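Local atomic coordinates of virulence associated protein VapB (Rhodococcus equi, PDB entry 4CV7), a protein that is of uncertain molecular function but belongs to the plasmid-encoded virulence-associated (Vap) family, folding as an eight-stranded antiparallel beta-barrel built from two Greek keys. Residues A16-F21 / D32-G37; K60-F65 / G105-W110. One frame throughout, in Å; residues are numbered along the deposited sequence.

Overall arrangement
Both contacts knit together the wall of one closed antiparallel barrel, and they meet where strands 29-37 and 100-108 run side by side. Contact 1 (16-21 with 32-37) is a regular hairpin pairing: its outer surface carries a charged and phenolic network, and the side chains of Q19, F21 and A35 lie on the buried face. Contact 2 (60-65 with 105-110) joins the exit of helix 55-61 and the start of strand 64-68 to the last strand, with one backbone hydrogen bond, a bridging water and a threonine set at the edge of an indole. Inside the barrel, F65 of contact 2 packs on F21 and A35 of contact 1, uniting the two in one core.

Contact 1: residues A16-F21 / D32-G37; sequences AVYQKF and DGDAGG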
ATOM      1  N   ALA A  16      -6.808  10.100  11.161  0.54 19.59           N
ATOM      2  CA  ALA A  16      -6.184  11.414  10.910  0.54 18.58           C
ATOM      3  C   ALA A  16      -4.670  11.238  10.886  0.54 17.61           C
ATOM      4  O   ALA A  16      -4.052  11.315   9.814  0.54 18.66           O
ATOM      5  CB  ALA A  16      -6.583  12.423  11.888  0.54 19.40           C
ATOM      6  N   VAL A  17      -4.053  11.029  12.044  0.54 17.48           N
ATOM      7  CA  VAL A  17      -2.590  10.726  12.098  0.54 17.82           C
ATOM      8  C   VAL A  17      -2.155   9.272  11.856  0.54 17.26           C
ATOM      9  O   VAL A  17      -1.009   9.051  11.486  0.54 18.06           O
ATOM     10  CB  VAL A  17      -1.834  11.164  13.385  0.54 19.76           C
ATOM     11  CG1 VAL A  17      -1.826  12.591  13.510  0.54 20.40           C
ATOM     12  CG2 VAL A  17      -2.318  10.497  14.625  0.54 19.37           C
ATOM     13  N   TYR A  18      -3.010   8.281  12.158  1.00 17.47           N
ATOM     14  CA  TYR A  18      -2.734   6.910  11.907  1.00 17.06           C
ATOM     15  C   TYR A  18      -3.651   6.386  10.776  1.00 16.52           C
ATOM     16  O   TYR A  18      -4.804   6.705  10.765  1.00 16.61           O
ATOM     17  CB  TYR A  18      -2.951   6.101  13.167  1.00 18.05           C
ATOM     18  CG  TYR A  18      -2.917   4.636  12.982  1.00 18.78           C
ATOM     19  CD1 TYR A  18      -1.763   3.908  12.853  1.00 19.50           C
ATOM     20  CD2 TYR A  18      -4.137   3.960  12.805  1.00 19.90           C
ATOM     21  CE1 TYR A  18      -1.816   2.564  12.604  1.00 19.65           C
ATOM     22  CE2 TYR A  18      -4.229   2.659  12.480  1.00 20.22           C
ATOM     23  CZ  TYR A  18      -3.118   1.872  12.439  1.00 20.04           C
ATOM     24  OH  TYR A  18      -3.155   0.527  12.123  1.00 23.19           O
ATOM     25  N   GLN A  19      -3.040   5.508   9.971  1.00 15.74           N
ATOM     26  CA  GLN A  19      -3.870   4.785   8.940  1.00 16.11           C
ATOM     27  C   GLN A  19      -3.514   3.339   8.896  1.00 17.10           C
ATOM     28  O   GLN A  19      -2.336   2.942   8.902  1.00 18.21           O
ATOM     29  CB  GLN A  19      -3.594   5.353   7.525  1.00 16.19           C
ATOM     30  CG  GLN A  19      -3.942   6.835   7.465  1.00 16.27           C
ATOM     31  CD  GLN A  19      -2.786   7.737   7.878  1.00 17.07           C
ATOM     32  OE1 GLN A  19      -1.663   7.431   7.482  1.00 18.22           O
ATOM     33  NE2 GLN A  19      -3.050   8.739   8.684  1.00 18.40           N
ATOM     34  N   LYS A  20      -4.560   2.477   8.765  1.00 16.20           N
ATOM     35  CA  LYS A  20      -4.342   1.073   8.466  1.00 16.10           C
ATOM     36  C   LYS A  20      -4.695   0.810   7.011  1.00 15.11           C
ATOM     37  O   LYS A  20      -5.757   1.175   6.538  1.00 17.23           O
ATOM     38  CB  LYS A  20      -5.317   0.304   9.322  1.00 17.64           C
ATOM     39  CG  LYS A  20      -5.248  -1.191   8.996  1.00 19.34           C
ATOM     40  CD  LYS A  20      -4.044  -1.943   9.437  1.00 21.29           C
ATOM     41  CE  LYS A  20      -4.143  -2.525  10.789  1.00 24.76           C
ATOM     42  NZ  LYS A  20      -2.846  -3.213  11.089  1.00 26.03           N
ATOM     43  N   PHE A  21      -3.724   0.229   6.278  1.00 15.06           N
ATOM     44  CA  PHE A  21      -3.921  -0.135   4.914  1.00 15.24           C
ATOM     45  C   PHE A  21      -4.003  -1.679   4.764  1.00 15.65           C
ATOM     46  O   PHE A  21      -3.226  -2.383   5.417  1.00 16.33           O
ATOM     47  CB  PHE A  21      -2.720   0.348   4.017  1.00 16.00           C
ATOM     48  CG  PHE A  21      -2.711   1.795   3.655  1.00 16.54           C
ATOM     49  CD1 PHE A  21      -2.434   2.755   4.612  1.00 15.83           C
ATOM     50  CD2 PHE A  21      -2.965   2.220   2.346  1.00 18.49           C
ATOM     51  CE1 PHE A  21      -2.406   4.107   4.300  1.00 16.03           C
ATOM     52  CE2 PHE A  21      -2.954   3.598   2.041  1.00 18.79           C
ATOM     53  CZ  PHE A  21      -2.649   4.499   3.019  1.00 17.21           C
ATOM     54  N   ASP A  32      -0.587  -5.865   4.909  1.00 15.77           N
ATOM     55  CA  ASP A  32      -1.068  -5.198   6.139  0.66 17.29           C
ATOM     56  C   ASP A  32      -0.106  -4.078   6.447  1.00 16.72           C
ATOM     57  O   ASP A  32       1.057  -4.387   6.837  1.00 17.35           O
ATOM     58  CB  ASP A  32      -1.084  -6.214   7.292  0.66 19.99           C
ATOM     59  CG  ASP A  32      -1.731  -5.726   8.614  0.66 22.81           C
ATOM     60  OD1 ASP A  32      -1.977  -4.562   8.886  0.66 24.46           O
ATOM     61  OD2 ASP A  32      -2.034  -6.575   9.466  0.66 29.77           O
ATOM     62  N   GLY A  33      -0.569  -2.854   6.356  1.00 15.42           N
ATOM     63  CA  GLY A  33       0.341  -1.727   6.668  1.00 15.68           C
ATOM     64  C   GLY A  33      -0.212  -0.721   7.633  1.00 15.48           C
ATOM     65  O   GLY A  33      -1.401  -0.493   7.716  1.00 16.67           O
ATOM     66  N   ASP A  34       0.703  -0.208   8.455  1.00 15.26           N
ATOM     67  CA  ASP A  34       0.372   0.704   9.518  1.00 16.11           C
ATOM     68  C   ASP A  34       1.176   1.983   9.282  1.00 15.71           C
ATOM     69  O   ASP A  34       2.384   1.909   9.395  1.00 15.83           O
ATOM     70  CB  ASP A  34       0.763   0.079  10.852  1.00 18.79           C
ATOM     71  CG  ASP A  34      -0.051  -1.152  11.139  1.00 20.30           C
ATOM     72  OD1 ASP A  34      -1.198  -1.034  11.538  1.00 22.16           O
ATOM     73  OD2 ASP A  34       0.533  -2.210  11.146  1.00 28.73           O
ATOM     74  N   ALA A  35       0.485   3.066   9.012  1.00 15.45           N
ATOM     75  CA  ALA A  35       1.153   4.306   8.605  1.00 15.03           C
ATOM     76  C   ALA A  35       0.828   5.387   9.590  1.00 14.93           C
ATOM     77  O   ALA A  35      -0.196   5.428  10.255  1.00 16.76           O
ATOM     78  CB  ALA A  35       0.779   4.735   7.238  1.00 15.34           C
ATOM     79  N   GLY A  36       1.726   6.416   9.638  1.00 14.72           N
ATOM     80  CA  GLY A  36       1.400   7.735  10.064  1.00 15.29           C
ATOM     81  C   GLY A  36       1.312   8.672   8.907  1.00 15.85           C
ATOM     82  O   GLY A  36       2.045   8.501   7.910  1.00 16.16           O
ATOM     83  N   GLY A  37       0.561   9.714   9.061  1.00 18.94           N
ATOM     84  CA  GLY A  37       0.408  10.695   7.978  1.00 19.25           C
ATOM     85  C   GLY A  37      -0.543  11.757   8.343  1.00 19.74           C
ATOM     86  O   GLY A  37      -1.455  11.530   9.097  1.00 21.66           O
TER
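K20 NZ lies between two carboxylates, forming salt bridges with D32 OD1 at 2.7 Å and D34 OD1 at 2.8 Å. D32 offers its syn lone pair; D34 OD1 is met on the syn side, out of the carboxylate plane. The same D34 oxygen takes the Y18 hydroxyl on its anti lone pair (OH to OD1 2.6 Å). The Y18 ring and carboxylate lie side by side and nearly coplanar, 25° apart. The two donors on D34 OD1, Y18 OH and K20 NZ, probably favour the ionised acid. With CG anti to the backbone N (chi1 175°), the K20 chain bends at chi2 and chi3 alongside D34, CD near D32 OD1 and CE near D34 OD1, and so delivers NZ to both acids. A cobalt ion is bound about 4 Å from the D32 side chain. On the other face, Q19 NE2 reaches G37 O at 3.2 Å. Behind these groups, antiparallel pairing links Q19 N to A35 O (2.9 Å) and A35 N to Q19 O (2.8 Å), and F21 likewise with G33. Strand 4-14 flanks this hairpin of strands 18-25 and 29-37 through K20 and I13, and strand 100-108 through D34 and S104, while F21 and A35 pack on F65 of strand 64-68.

Contact 2: residues K60-F65 / G105-W110; sequences KDTVSF and GSWHNW
T62 holds OG1 anti to its carbonyl carbon (chi1 -63°) and W107 holds CG anti to its own (chi1 -61°), which sets the threonine and the pyrrole edge of the indole facing each other; T62 CG2 is anti to the backbone N. The two side chains cross obliquely. At that edge CB of T62 lies near the ring plane, 3.7 Å from W107 CD1, and OG1 of T62 lies 3.4 Å from W107 NE1. The hydroxyl also hydrogen-bonds L58 O of the preceding helical turn, which ties T62 back to the helix it has just left. The other branch, T62 CG2, rests 3.7 Å from G105 O. Backbone links are sparse. G105 N donates to V63 O at 3.0 Å, nearly straight at the hydrogen (165°), although the donor stands well above the carbonyl plane. One water, also near the indole plane, joins the two chains where they diverge: it lies 2.9 Å from T62 O and accepts from W107 N at 2.9 Å. A classic beta bulge sets both V63 and S64 opposite F79 of strand 74-79, at the place where the chain passes from helix to barrel wall. Around the contact, W107 meets the rings of Y59, F31 and F78, and F65 makes an edge-to-face ring contact with F31. Backbone hydrogen bonds join strand 100-108 to its two neighbours, S106 with D32 of strand 29-37 and G103 with F65 of strand 64-68, while helix 55-61 leads into T62 beside the indole.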
ATOM      1  N   LYS A  60       8.509 -11.022  -0.205  1.00 13.74           N
ATOM      2  CA  LYS A  60       9.449 -11.400   0.841  0.64 15.13           C
ATOM      3  C   LYS A  60      10.027 -10.216   1.585  1.00 14.28           C
ATOM      4  O   LYS A  60      10.203 -10.289   2.808  1.00 17.63           O
ATOM      5  CB  LYS A  60      10.616 -12.174   0.375  0.64 16.90           C
ATOM      6  CG  LYS A  60      11.330 -12.855   1.530  0.64 19.74           C
ATOM      7  CD  LYS A  60      12.659 -13.261   1.149  0.64 21.12           C
ATOM      8  CE  LYS A  60      13.640 -13.284   2.284  0.64 21.37           C
ATOM      9  NZ  LYS A  60      14.639 -12.240   1.976  0.64 17.65           N
ATOM     10  N   ASP A  61      10.409  -9.157   0.868  1.00 12.50           N
ATOM     11  CA  ASP A  61      11.307  -8.142   1.429  1.00 12.63           C
ATOM     12  C   ASP A  61      10.633  -6.869   1.844  1.00 12.26           C
ATOM     13  O   ASP A  61      11.284  -6.016   2.430  1.00 12.90           O
ATOM     14  CB  ASP A  61      12.482  -7.904   0.507  1.00 12.73           C
ATOM     15  CG  ASP A  61      13.518  -8.973   0.612  1.00 15.04           C
ATOM     16  OD1 ASP A  61      13.490  -9.825   1.462  1.00 16.24           O
ATOM     17  OD2 ASP A  61      14.458  -8.919  -0.218  1.00 17.42           O
ATOM     18  N   THR A  62       9.393  -6.636   1.481  1.00 12.37           N
ATOM     19  CA  THR A  62       8.723  -5.415   1.910  1.00 12.51           C
ATOM     20  C   THR A  62       8.707  -5.371   3.438  1.00 11.73           C
ATOM     21  O   THR A  62       8.239  -6.269   4.118  1.00 12.80           O
ATOM     22  CB  THR A  62       7.280  -5.268   1.459  1.00 12.49           C
ATOM     23  OG1 THR A  62       7.229  -5.201   0.040  1.00 12.67           O
ATOM     24  CG2 THR A  62       6.606  -4.000   2.050  1.00 13.05           C
ATOM     25  N   VAL A  63       9.194  -4.250   4.005  1.00 12.03           N
ATOM     26  CA  VAL A  63       9.049  -3.883   5.410  1.00 12.76           C
ATOM     27  C   VAL A  63       8.390  -2.577   5.663  1.00 12.61           C
ATOM     28  O   VAL A  63       7.968  -2.278   6.800  1.00 12.98           O
ATOM     29  CB  VAL A  63      10.400  -3.996   6.205  1.00 13.98           C
ATOM     30  CG1 VAL A  63      11.024  -5.385   6.087  1.00 14.71           C
ATOM     31  CG2 VAL A  63      11.384  -2.873   5.799  1.00 14.84           C
ATOM     32  N   SER A  64       8.379  -1.726   4.665  1.00 12.47           N
ATOM     33  CA  SER A  64       7.818  -0.341   4.837  1.00 13.36           C
ATOM     34  C   SER A  64       7.164   0.072   3.582  1.00 12.27           C
ATOM     35  O   SER A  64       7.280  -0.523   2.522  1.00 13.41           O
ATOM     36  CB  SER A  64       8.856   0.628   5.249  1.00 13.54           C
ATOM     37  OG  SER A  64       9.698   0.949   4.165  1.00 15.33           O
ATOM     38  N   PHE A  65       6.358   1.129   3.710  1.00 11.52           N
ATOM     39  CA  PHE A  65       5.620   1.693   2.564  1.00 11.80           C
ATOM     40  C   PHE A  65       5.449   3.186   2.783  1.00 11.75           C
ATOM     41  O   PHE A  65       5.439   3.655   3.901  1.00 12.33           O
ATOM     42  CB  PHE A  65       4.309   0.956   2.268  1.00 11.88           C
ATOM     43  CG  PHE A  65       3.204   1.220   3.240  1.00 12.49           C
ATOM     44  CD1 PHE A  65       3.302   0.905   4.598  1.00 12.66           C
ATOM     45  CD2 PHE A  65       2.056   1.949   2.865  1.00 12.67           C
ATOM     46  CE1 PHE A  65       2.262   1.201   5.493  1.00 13.47           C
ATOM     47  CE2 PHE A  65       1.048   2.238   3.765  1.00 13.83           C
ATOM     48  CZ  PHE A  65       1.172   1.863   5.066  1.00 13.78           C
ATOM     49  N   GLY A 105       4.930  -2.267   7.054  1.00 13.77           N
ATOM     50  CA  GLY A 105       3.963  -3.233   6.583  1.00 14.71           C
ATOM     51  C   GLY A 105       4.696  -4.398   5.995  1.00 14.92           C
ATOM     52  O   GLY A 105       5.840  -4.378   5.671  1.00 16.14           O
ATOM     53  N   SER A 106       3.893  -5.454   5.808  1.00 15.07           N
ATOM     54  CA  SER A 106       4.418  -6.682   5.161  1.00 15.88           C
ATOM     55  C   SER A 106       3.261  -7.464   4.511  1.00 15.50           C
ATOM     56  O   SER A 106       2.089  -7.230   4.789  1.00 16.26           O
ATOM     57  CB  SER A 106       5.267  -7.479   6.093  1.00 19.62           C
ATOM     58  OG  SER A 106       4.421  -7.852   7.125  1.00 21.17           O
ATOM     59  N   TRP A 107       3.692  -8.402   3.689  1.00 14.79           N
ATOM     60  CA  TRP A 107       2.770  -9.278   2.931  1.00 15.02           C
ATOM     61  C   TRP A 107       2.712 -10.608   3.620  1.00 15.71           C
ATOM     62  O   TRP A 107       3.716 -11.156   4.114  1.00 16.15           O
ATOM     63  CB  TRP A 107       3.217  -9.462   1.483  1.00 15.19           C
ATOM     64  CG  TRP A 107       3.269  -8.188   0.684  1.00 14.36           C
ATOM     65  CD1 TRP A 107       4.312  -7.288   0.571  1.00 14.99           C
ATOM     66  CD2 TRP A 107       2.225  -7.673  -0.172  1.00 14.18           C
ATOM     67  NE1 TRP A 107       3.983  -6.292  -0.272  1.00 14.78           N
ATOM     68  CE2 TRP A 107       2.721  -6.497  -0.765  1.00 14.52           C
ATOM     69  CE3 TRP A 107       0.930  -8.112  -0.513  1.00 15.00           C
ATOM     70  CZ2 TRP A 107       1.953  -5.767  -1.642  1.00 15.09           C
ATOM     71  CZ3 TRP A 107       0.214  -7.322  -1.433  1.00 15.47           C
ATOM     72  CH2 TRP A 107       0.716  -6.205  -1.969  1.00 15.97           C
ATOM     73  N   HIS A 108       1.493 -11.173   3.560  1.00 17.25           N
ATOM     74  CA  HIS A 108       1.377 -12.566   4.066  1.00 19.34           C
ATOM     75  C   HIS A 108       0.339 -13.321   3.272  1.00 19.23           C
ATOM     76  O   HIS A 108      -0.476 -12.738   2.571  1.00 18.82           O
ATOM     77  CB  HIS A 108       1.024 -12.513   5.515  1.00 22.66           C
ATOM     78  CG  HIS A 108      -0.267 -11.839   5.756  1.00 24.91           C
ATOM     79  ND1 HIS A 108      -1.491 -12.476   5.591  1.00 30.67           N
ATOM     80  CD2 HIS A 108      -0.551 -10.567   6.117  1.00 27.99           C
ATOM     81  CE1 HIS A 108      -2.458 -11.612   5.859  1.00 32.51           C
ATOM     82  NE2 HIS A 108      -1.906 -10.462   6.190  1.00 30.31           N
ATOM     83  N   ASN A 109       0.257 -14.662   3.445  1.00 17.84           N
ATOM     84  CA  ASN A 109      -0.673 -15.495   2.740  1.00 20.10           C
ATOM     85  C   ASN A 109      -1.878 -15.703   3.639  1.00 23.87           C
ATOM     86  O   ASN A 109      -2.014 -15.116   4.718  1.00 26.25           O
ATOM     87  CB  ASN A 109       0.007 -16.780   2.175  1.00 23.02           C
ATOM     88  CG  ASN A 109       0.514 -17.713   3.249  1.00 23.00           C
ATOM     89  OD1 ASN A 109      -0.134 -17.795   4.361  1.00 24.06           O
ATOM     90  ND2 ASN A 109       1.549 -18.517   2.946  1.00 25.80           N
ATOM     91  N   TRP A 110      -2.788 -16.587   3.182  1.00 26.38           N
ATOM     92  CA  TRP A 110      -4.067 -16.772   3.886  1.00 32.83           C
ATOM     93  C   TRP A 110      -3.901 -17.404   5.254  1.00 33.79           C
ATOM     94  O   TRP A 110      -4.807 -17.320   6.105  1.00 38.06           O
ATOM     95  CB  TRP A 110      -5.021 -17.609   3.048  1.00 36.92           C
ATOM     96  CG  TRP A 110      -4.706 -19.047   3.165  1.00 34.08           C
ATOM     97  CD1 TRP A 110      -3.789 -19.738   2.403  1.00 31.27           C
ATOM     98  CD2 TRP A 110      -5.309 -20.014   4.076  1.00 37.70           C
ATOM     99  NE1 TRP A 110      -3.795 -21.049   2.790  1.00 30.51           N
ATOM    100  CE2 TRP A 110      -4.700 -21.247   3.817  1.00 33.13           C
ATOM    101  CE3 TRP A 110      -6.334 -19.952   5.054  1.00 42.11           C
ATOM    102  CZ2 TRP A 110      -5.040 -22.424   4.530  1.00 34.94           C
ATOM    103  CZ3 TRP A 110      -6.676 -21.125   5.752  1.00 47.60           C
ATOM    104  CH2 TRP A 110      -6.046 -22.330   5.467  1.00 42.53           C
TER
HETATM  105  O   HOH W   1       6.536  -8.374   3.104  1.00 15.07           O